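Local coordinates for aspartate aminotransferase, cytoplasmic (Schizosaccharomyces pombe 972h-, PDB 6JPK) that catalyses the reversible, pyridoxal 5'-phosphate-dependent transfer of an amino group from L-aspartate to 2-oxoglutarate, giving oxaloacetate and L-glutamate, and works as a homodimer, at the interface of chains A and B. Sequence-based numbering; all coordinates share one arbitrary frame. Chains: chain A/B, Aspartate aminotransferase, cytoplasmic.

Contact 1 and contact 2 are separate patches of one two-fold symmetric dimer interface, their C-alpha centres about 32 Å apart, with no residue in common. In contact 1 the N-terminal segment of chain B is bound on the surface of chain A by an aromatic cluster and by waters. In contact 2 a loop of chain B reaches the chain A segment that follows the cofactor lysine, A:Lys255, and is held by a salt bridge, a backbone bond and paired tyrosines. Contact 1 thus fastens an arm far out on the partner, whereas contact 2 lies close to the active site. Symmetry gives each a twin.

Contact 1: the interface of chains A and B. Residues chain A 118, 122-123, 215, 246, 248, 269, 280; chain B 4, 6, 9.
The N-terminal segment of chain B, a loop with the 3-10 helix 6-8, lies across helices 107-127 and 274-289 of chain A, its strands 215-220, 247-252 and 264-270, and the loop at A:Asp246. B:Phe6 is the central plug: A:Phe118 brings CE2 over one ring face, offset toward the rim and 3.7 Å from B:Phe6 CE1, while A:Phe248 meets the ring tip to tip. A flat, wholly apolar side chain suits this largely aromatic socket, though A:Asp246 OD2 and A:Tyr269 OH come near its CD2. A:Phe118 is turned toward the arm with CG anti to its backbone N (chi1 175°), and its CZ touches B:Ile9 CD1 at 3.5 Å. The slender end of that isoleucine also packs against A:Phe122 CD1.

B:Tyr4 lies flat on A:Leu215, whose CD1 sits over the ring centre, and A:Asp246 CG comes to the ring edge in its plane. A:Tyr269 OH donates to A:Asp246 OD2 at 2.5 Å. The bond lies 29° out of the carboxylate plane on its anti side, and probably helps to hold the acid beside both B:Tyr4 and B:Phe6. Polar links across the patch run through water: one water joins B:Tyr4 OH (2.9 Å) to A:Asp246 O, and another joins B:Tyr4 O to A:Phe122 O. By clasping the N-terminal arm of its partner, the site helps hold the homodimer together.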
ATOM      1  N   PHE A 118      -4.775  11.801  -8.730  1.00  7.80           N
ATOM      2  CA  PHE A 118      -4.699  13.256  -8.698  1.00  8.06           C
ATOM      3  C   PHE A 118      -5.023  13.858 -10.066  1.00 12.01           C
ATOM      4  O   PHE A 118      -5.826  14.795 -10.175  1.00  8.61           O
ATOM      5  CB  PHE A 118      -3.315  13.723  -8.238  1.00  7.96           C
ATOM      6  CG  PHE A 118      -3.171  15.211  -8.298  1.00  8.26           C
ATOM      7  CD1 PHE A 118      -3.667  16.000  -7.281  1.00  8.49           C
ATOM      8  CD2 PHE A 118      -2.622  15.825  -9.412  1.00  8.35           C
ATOM      9  CE1 PHE A 118      -3.581  17.382  -7.346  1.00  8.82           C
ATOM     10  CE2 PHE A 118      -2.536  17.187  -9.488  1.00  8.67           C
ATOM     11  CZ  PHE A 118      -3.024  17.977  -8.445  1.00  8.91           C
ATOM     12  N   PHE A 122      -8.153  16.474 -10.783  1.00  9.45           N
ATOM     13  CA  PHE A 122      -7.820  17.890 -10.891  1.00 10.95           C
ATOM     14  C   PHE A 122      -7.427  18.325 -12.294  1.00 14.97           C
ATOM     15  O   PHE A 122      -7.171  19.513 -12.509  1.00 10.18           O
ATOM     16  CB  PHE A 122      -6.709  18.231  -9.887  1.00 12.25           C
ATOM     17  CG  PHE A 122      -7.168  18.145  -8.452  1.00 10.27           C
ATOM     18  CD1 PHE A 122      -7.890  19.190  -7.883  1.00 13.32           C
ATOM     19  CD2 PHE A 122      -6.931  17.007  -7.698  1.00 11.11           C
ATOM     20  CE1 PHE A 122      -8.340  19.116  -6.565  1.00 13.01           C
ATOM     21  CE2 PHE A 122      -7.381  16.926  -6.376  1.00 11.58           C
ATOM     22  CZ  PHE A 122      -8.085  17.987  -5.815  1.00 11.33           C
ATOM     23  N   TYR A 123      -7.400  17.406 -13.258  1.00  9.70           N
ATOM     24  CA  TYR A 123      -7.091  17.782 -14.631  1.00  9.85           C
ATOM     25  C   TYR A 123      -8.116  17.219 -15.614  1.00 10.00           C
ATOM     26  O   TYR A 123      -8.739  17.984 -16.366  1.00 13.16           O
ATOM     27  CB  TYR A 123      -5.683  17.311 -15.007  1.00  9.50           C
ATOM     28  CG  TYR A 123      -5.225  17.779 -16.371  1.00 11.48           C
ATOM     29  CD1 TYR A 123      -4.916  19.123 -16.598  1.00 10.02           C
ATOM     30  CD2 TYR A 123      -5.084  16.881 -17.429  1.00  9.54           C
ATOM     31  CE1 TYR A 123      -4.486  19.555 -17.829  1.00 10.93           C
ATOM     32  CE2 TYR A 123      -4.645  17.305 -18.662  1.00  9.72           C
ATOM     33  CZ  TYR A 123      -4.354  18.640 -18.863  1.00 10.93           C
ATOM     34  OH  TYR A 123      -3.928  19.082 -20.092  1.00 10.28           O
ATOM     35  N   LEU A 215       0.632  17.133 -21.086  1.00  9.29           N
ATOM     36  CA  LEU A 215       1.079  16.949 -19.709  1.00  9.02           C
ATOM     37  C   LEU A 215       1.914  15.669 -19.618  1.00  9.22           C
ATOM     38  O   LEU A 215       1.471  14.602 -20.062  1.00  8.48           O
ATOM     39  CB  LEU A 215      -0.124  16.886 -18.761  1.00  9.00           C
ATOM     40  CG  LEU A 215       0.195  16.498 -17.318  1.00 12.92           C
ATOM     41  CD1 LEU A 215       1.149  17.513 -16.714  1.00  8.82           C
ATOM     42  CD2 LEU A 215      -1.076  16.398 -16.488  1.00 13.20           C
ATOM     43  N   ASP A 246       5.689  22.160 -15.484  1.00  9.71           N
ATOM     44  CA  ASP A 246       5.516  21.220 -14.385  1.00  9.36           C
ATOM     45  C   ASP A 246       5.164  19.834 -14.941  1.00  9.85           C
ATOM     46  O   ASP A 246       4.619  19.705 -16.044  1.00  9.10           O
ATOM     47  CB  ASP A 246       4.484  21.714 -13.350  1.00  9.48           C
ATOM     48  CG  ASP A 246       3.204  22.313 -13.956  1.00  9.84           C
ATOM     49  OD1 ASP A 246       3.267  23.042 -14.971  1.00 13.12           O
ATOM     50  OD2 ASP A 246       2.120  22.110 -13.345  1.00  9.75           O
ATOM     51  N   PHE A 248       5.117  15.199 -13.702  1.00  7.81           N
ATOM     52  CA  PHE A 248       5.051  14.167 -12.669  1.00  7.55           C
ATOM     53  C   PHE A 248       6.089  13.083 -12.908  1.00  7.34           C
ATOM     54  O   PHE A 248       6.451  12.784 -14.053  1.00  7.34           O
ATOM     55  CB  PHE A 248       3.678  13.491 -12.609  1.00  7.46           C
ATOM     56  CG  PHE A 248       2.562  14.415 -12.221  1.00  7.68           C
ATOM     57  CD1 PHE A 248       2.011  15.285 -13.154  1.00  7.95           C
ATOM     58  CD2 PHE A 248       2.050  14.400 -10.924  1.00  9.62           C
ATOM     59  CE1 PHE A 248       0.968  16.136 -12.804  1.00  9.80           C
ATOM     60  CE2 PHE A 248       0.998  15.241 -10.568  1.00  7.90           C
ATOM     61  CZ  PHE A 248       0.469  16.120 -11.505  1.00  8.17           C
ATOM     62  N   TYR A 269       5.680  15.415  -7.895  1.00  7.69           N
ATOM     63  CA  TYR A 269       5.198  16.490  -8.754  1.00  7.93           C
ATOM     64  C   TYR A 269       6.230  17.601  -8.712  1.00  8.18           C
ATOM     65  O   TYR A 269       6.568  18.100  -7.629  1.00  9.49           O
ATOM     66  CB  TYR A 269       3.828  16.999  -8.310  1.00  8.09           C
ATOM     67  CG  TYR A 269       3.382  18.285  -8.990  1.00  8.43           C
ATOM     68  CD1 TYR A 269       3.028  18.303 -10.336  1.00  8.48           C
ATOM     69  CD2 TYR A 269       3.308  19.476  -8.277  1.00  8.73           C
ATOM     70  CE1 TYR A 269       2.614  19.481 -10.953  1.00  8.83           C
ATOM     71  CE2 TYR A 269       2.905  20.659  -8.879  1.00  9.08           C
ATOM     72  CZ  TYR A 269       2.555  20.659 -10.220  1.00  9.54           C
ATOM     73  OH  TYR A 269       2.139  21.832 -10.823  1.00  9.53           O
ATOM     74  N   VAL A 280      -0.707  21.088  -4.351  1.00  9.50           N
ATOM     75  CA  VAL A 280      -0.779  19.733  -4.882  1.00  9.12           C
ATOM     76  C   VAL A 280      -0.473  18.718  -3.785  1.00  9.53           C
ATOM     77  O   VAL A 280      -1.172  17.707  -3.635  1.00  8.66           O
ATOM     78  CB  VAL A 280       0.182  19.592  -6.082  1.00  9.00           C
ATOM     79  CG1 VAL A 280       0.389  18.127  -6.475  1.00  8.57           C
ATOM     80  CG2 VAL A 280      -0.315  20.413  -7.256  1.00  9.24           C
TER
ATOM     81  N   TYR B   4      -0.863  23.797 -16.318  1.00 10.84           N
ATOM     82  CA  TYR B   4      -1.986  22.879 -16.455  1.00 11.98           C
ATOM     83  C   TYR B   4      -3.112  23.212 -15.486  1.00 11.43           C
ATOM     84  O   TYR B   4      -3.947  22.348 -15.200  1.00 11.33           O
ATOM     85  CB  TYR B   4      -1.516  21.432 -16.268  1.00 10.16           C
ATOM     86  CG  TYR B   4      -0.369  21.121 -17.197  1.00 15.98           C
ATOM     87  CD1 TYR B   4       0.957  21.251 -16.769  1.00 10.50           C
ATOM     88  CD2 TYR B   4      -0.607  20.762 -18.516  1.00 10.09           C
ATOM     89  CE1 TYR B   4       2.012  21.002 -17.633  1.00 11.86           C
ATOM     90  CE2 TYR B   4       0.431  20.509 -19.386  1.00 11.95           C
ATOM     91  CZ  TYR B   4       1.741  20.628 -18.944  1.00 12.94           C
ATOM     92  OH  TYR B   4       2.774  20.381 -19.816  1.00  9.81           O
ATOM     93  N   PHE B   6      -2.941  23.861 -12.221  1.00 10.80           N
ATOM     94  CA  PHE B   6      -2.835  23.375 -10.846  1.00 10.55           C
ATOM     95  C   PHE B   6      -2.673  24.496  -9.822  1.00 12.48           C
ATOM     96  O   PHE B   6      -2.877  24.261  -8.625  1.00 12.66           O
ATOM     97  CB  PHE B   6      -1.683  22.374 -10.737  1.00 10.07           C
ATOM     98  CG  PHE B   6      -1.906  21.116 -11.543  1.00 11.44           C
ATOM     99  CD1 PHE B   6      -3.159  20.520 -11.590  1.00  9.74           C
ATOM    100  CD2 PHE B   6      -0.879  20.555 -12.281  1.00  9.50           C
ATOM    101  CE1 PHE B   6      -3.370  19.370 -12.346  1.00  9.95           C
ATOM    102  CE2 PHE B   6      -1.077  19.412 -13.028  1.00  9.25           C
ATOM    103  CZ  PHE B   6      -2.319  18.818 -13.073  1.00  9.30           C
ATOM    104  N   ILE B   9      -5.842  25.205  -7.715  1.00 12.07           N
ATOM    105  CA  ILE B   9      -6.279  24.306  -6.654  1.00 14.66           C
ATOM    106  C   ILE B   9      -6.205  25.020  -5.309  1.00 17.17           C
ATOM    107  O   ILE B   9      -5.262  25.772  -5.039  1.00 21.33           O
ATOM    108  CB  ILE B   9      -5.408  23.038  -6.676  1.00 17.81           C
ATOM    109  CG1 ILE B   9      -5.718  22.212  -7.924  1.00 14.29           C
ATOM    110  CG2 ILE B   9      -5.585  22.228  -5.415  1.00 22.67           C
ATOM    111  CD1 ILE B   9      -4.763  21.040  -8.104  1.00 16.81           C
TER
HETATM  112  O   HOH W   1       4.360  18.346 -18.448  1.00  8.98           O
HETATM  113  O   HOH W   2      -6.031  21.725 -13.593  1.00 14.90           O

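Contact 2: the interface of chains A and B. Residues chain A 39, 41, 47, 258-261; chain B 68-70.
A:Arg41 and B:Glu69 form a salt bridge between loops in this class-I, pyridoxal-phosphate-dependent aminotransferase, beside the segment that follows the cofactor lysine, A:Lys255. A:Arg41 NH1 donates to B:Glu69 OE1 at 2.6 Å, with 149° at the hydrogen. The guanidinium and carboxylate planes stand 80° apart, so the pair does not make the flat, two-pronged grip often seen between these groups; NH1 approaches from above the carboxylate plane. A:Pro47 CG lies over the centre of the guanidinium and probably limits how it can turn. The length of arginine lets it reach between chains, and glutamate matches it with a flexible chain, bent at chi2, that brings the acid back against A:Pro47. An alanine in place of B:Glu69 would probably leave the A:Arg41 guanidinium without its charged mate across the interface and open a gap beside A:Pro47.

The backbone supplies a second polar link: A:Gly261 N donates to B:His68 O at 2.7 Å. With no side chain, this glycine adds little bulk where the partner's backbone comes close. Beside this bond, B:His68 CB lies against A:Gly258 O at 3.3 Å.

Apolar and aromatic packing centres on A:Tyr260. Its ring and that of B:Tyr70 meet edge to face, the planes 73° apart. The edge is that of A:Tyr260, with CD1 3.5 Å from B:Tyr70 CZ, and A:Tyr260 CB rests over the face of the B:Tyr70 ring. A:Ala39 CB covers one face of A:Tyr260, offset toward the rim, and also touches B:Glu69 OE1; its small methyl is compact enough to touch both the ring and the carboxylate. A broad aromatic ring suits both tyrosine positions because it can offer an edge or a face to its neighbour. In this family the tyrosine at the place of B:Tyr70 also reaches across the dimer to the cofactor phosphate in the partner's active site, which gives its hydroxyl a purpose.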
ATOM      1  N   ALA A  39      11.972 -10.088 -12.099  1.00 13.31           N
ATOM      2  CA  ALA A  39      12.839  -9.618 -11.028  1.00 10.87           C
ATOM      3  C   ALA A  39      14.256 -10.113 -11.296  1.00 12.20           C
ATOM      4  O   ALA A  39      14.450 -11.148 -11.939  1.00 10.31           O
ATOM      5  CB  ALA A  39      12.346 -10.114  -9.664  1.00  9.82           C
ATOM      6  N   ARG A  41      17.819 -11.853 -11.154  1.00  9.49           N
ATOM      7  CA  ARG A  41      18.380 -13.119 -10.700  1.00  8.41           C
ATOM      8  C   ARG A  41      19.874 -13.101 -10.983  1.00  8.72           C
ATOM      9  O   ARG A  41      20.324 -12.481 -11.948  1.00 10.08           O
ATOM     10  CB  ARG A  41      17.716 -14.329 -11.421  1.00  8.49           C
ATOM     11  CG  ARG A  41      16.198 -14.443 -11.209  1.00  8.23           C
ATOM     12  CD  ARG A  41      15.948 -14.796  -9.743  1.00 14.23           C
ATOM     13  NE  ARG A  41      14.553 -15.068  -9.416  1.00 12.81           N
ATOM     14  CZ  ARG A  41      13.733 -14.199  -8.832  1.00 14.04           C
ATOM     15  NH1 ARG A  41      14.149 -12.977  -8.507  1.00 10.36           N
ATOM     16  NH2 ARG A  41      12.490 -14.557  -8.558  1.00 13.53           N
ATOM     17  N   PRO A  47      17.280 -15.322  -6.509  1.00 11.04           N
ATOM     18  CA  PRO A  47      17.148 -13.943  -6.031  1.00 10.29           C
ATOM     19  C   PRO A  47      18.455 -13.479  -5.409  1.00 10.08           C
ATOM     20  O   PRO A  47      19.193 -14.261  -4.809  1.00  9.17           O
ATOM     21  CB  PRO A  47      16.019 -14.033  -4.998  1.00 10.23           C
ATOM     22  CG  PRO A  47      15.196 -15.229  -5.454  1.00 10.01           C
ATOM     23  CD  PRO A  47      16.246 -16.208  -5.942  1.00  9.70           C
ATOM     24  N   GLY A 258      16.493  -3.867  -5.318  1.00  9.13           N
ATOM     25  CA  GLY A 258      16.023  -5.215  -5.044  1.00 12.66           C
ATOM     26  C   GLY A 258      15.008  -5.285  -3.927  1.00 10.42           C
ATOM     27  O   GLY A 258      14.901  -6.315  -3.259  1.00  9.96           O
ATOM     28  N   LEU A 259      14.269  -4.203  -3.689  1.00  7.00           N
ATOM     29  CA  LEU A 259      13.330  -4.140  -2.577  1.00 14.57           C
ATOM     30  C   LEU A 259      11.930  -4.641  -2.935  1.00 17.80           C
ATOM     31  O   LEU A 259      11.055  -4.628  -2.067  1.00 19.91           O
ATOM     32  CB  LEU A 259      13.254  -2.699  -2.045  1.00 10.58           C
ATOM     33  CG  LEU A 259      14.485  -2.234  -1.249  1.00 11.72           C
ATOM     34  CD1 LEU A 259      14.404  -0.737  -0.936  1.00  7.15           C
ATOM     35  CD2 LEU A 259      14.590  -3.036   0.044  1.00  8.57           C
ATOM     36  N   TYR A 260      11.709  -5.054  -4.191  1.00 14.65           N
ATOM     37  CA  TYR A 260      10.481  -5.654  -4.728  1.00 11.93           C
ATOM     38  C   TYR A 260       9.298  -5.690  -3.767  1.00 13.45           C
ATOM     39  O   TYR A 260       8.430  -4.807  -3.801  1.00 12.01           O
ATOM     40  CB  TYR A 260      10.772  -7.079  -5.219  1.00  6.69           C
ATOM     41  CG  TYR A 260      11.840  -7.121  -6.303  1.00 10.49           C
ATOM     42  CD1 TYR A 260      11.554  -6.711  -7.605  1.00 10.61           C
ATOM     43  CD2 TYR A 260      13.137  -7.545  -6.016  1.00 11.84           C
ATOM     44  CE1 TYR A 260      12.533  -6.730  -8.594  1.00  9.10           C
ATOM     45  CE2 TYR A 260      14.121  -7.564  -6.998  1.00  7.04           C
ATOM     46  CZ  TYR A 260      13.806  -7.166  -8.284  1.00  8.46           C
ATOM     47  OH  TYR A 260      14.774  -7.167  -9.257  1.00  8.05           O
ATOM     48  N   GLY A 261       9.268  -6.711  -2.903  1.00  9.02           N
ATOM     49  CA  GLY A 261       8.153  -6.976  -2.005  1.00  9.94           C
ATOM     50  C   GLY A 261       8.030  -6.072  -0.792  1.00 10.41           C
ATOM     51  O   GLY A 261       6.996  -6.119  -0.113  1.00  8.67           O
TER
ATOM     52  N   HIS B  68      13.681 -10.316  -0.506  1.00 13.21           N
ATOM     53  CA  HIS B  68      12.757  -9.199  -0.673  1.00  9.09           C
ATOM     54  C   HIS B  68      11.900  -9.355  -1.929  1.00  8.63           C
ATOM     55  O   HIS B  68      11.408  -8.361  -2.474  1.00 13.25           O
ATOM     56  CB  HIS B  68      13.508  -7.861  -0.718  1.00 11.30           C
ATOM     57  CG  HIS B  68      14.406  -7.616   0.458  1.00 16.32           C
ATOM     58  ND1 HIS B  68      13.931  -7.476   1.747  1.00 16.60           N
ATOM     59  CD2 HIS B  68      15.756  -7.503   0.542  1.00 18.60           C
ATOM     60  CE1 HIS B  68      14.947  -7.290   2.573  1.00 18.06           C
ATOM     61  NE2 HIS B  68      16.066  -7.302   1.868  1.00 17.84           N
ATOM     62  N   GLU B  69      11.697 -10.590  -2.388  1.00  7.92           N
ATOM     63  CA  GLU B  69      10.998 -10.822  -3.644  1.00  8.57           C
ATOM     64  C   GLU B  69       9.507 -10.474  -3.528  1.00 11.64           C
ATOM     65  O   GLU B  69       8.947 -10.373  -2.435  1.00 10.14           O
ATOM     66  CB  GLU B  69      11.174 -12.276  -4.089  1.00 10.76           C
ATOM     67  CG  GLU B  69      12.632 -12.642  -4.414  1.00 16.03           C
ATOM     68  CD  GLU B  69      13.248 -11.779  -5.525  1.00 20.27           C
ATOM     69  OE1 GLU B  69      12.716 -11.786  -6.658  1.00 19.15           O
ATOM     70  OE2 GLU B  69      14.276 -11.106  -5.266  1.00 17.37           O
ATOM     71  N   TYR B  70       8.865 -10.285  -4.687  1.00  9.60           N
ATOM     72  CA  TYR B  70       7.434  -9.987  -4.726  1.00  9.21           C
ATOM     73  C   TYR B  70       6.623 -11.093  -4.058  1.00 11.24           C
ATOM     74  O   TYR B  70       6.869 -12.282  -4.272  1.00 14.54           O
ATOM     75  CB  TYR B  70       6.953  -9.846  -6.178  1.00 12.08           C
ATOM     76  CG  TYR B  70       7.370  -8.581  -6.901  1.00 11.76           C
ATOM     77  CD1 TYR B  70       7.154  -7.318  -6.338  1.00 10.97           C
ATOM     78  CD2 TYR B  70       7.982  -8.651  -8.160  1.00 11.49           C
ATOM     79  CE1 TYR B  70       7.540  -6.150  -7.013  1.00 10.12           C
ATOM     80  CE2 TYR B  70       8.358  -7.498  -8.844  1.00 10.93           C
ATOM     81  CZ  TYR B  70       8.138  -6.251  -8.262  1.00 10.57           C
ATOM     82  OH  TYR B  70       8.526  -5.109  -8.936  1.00 11.36           O
TER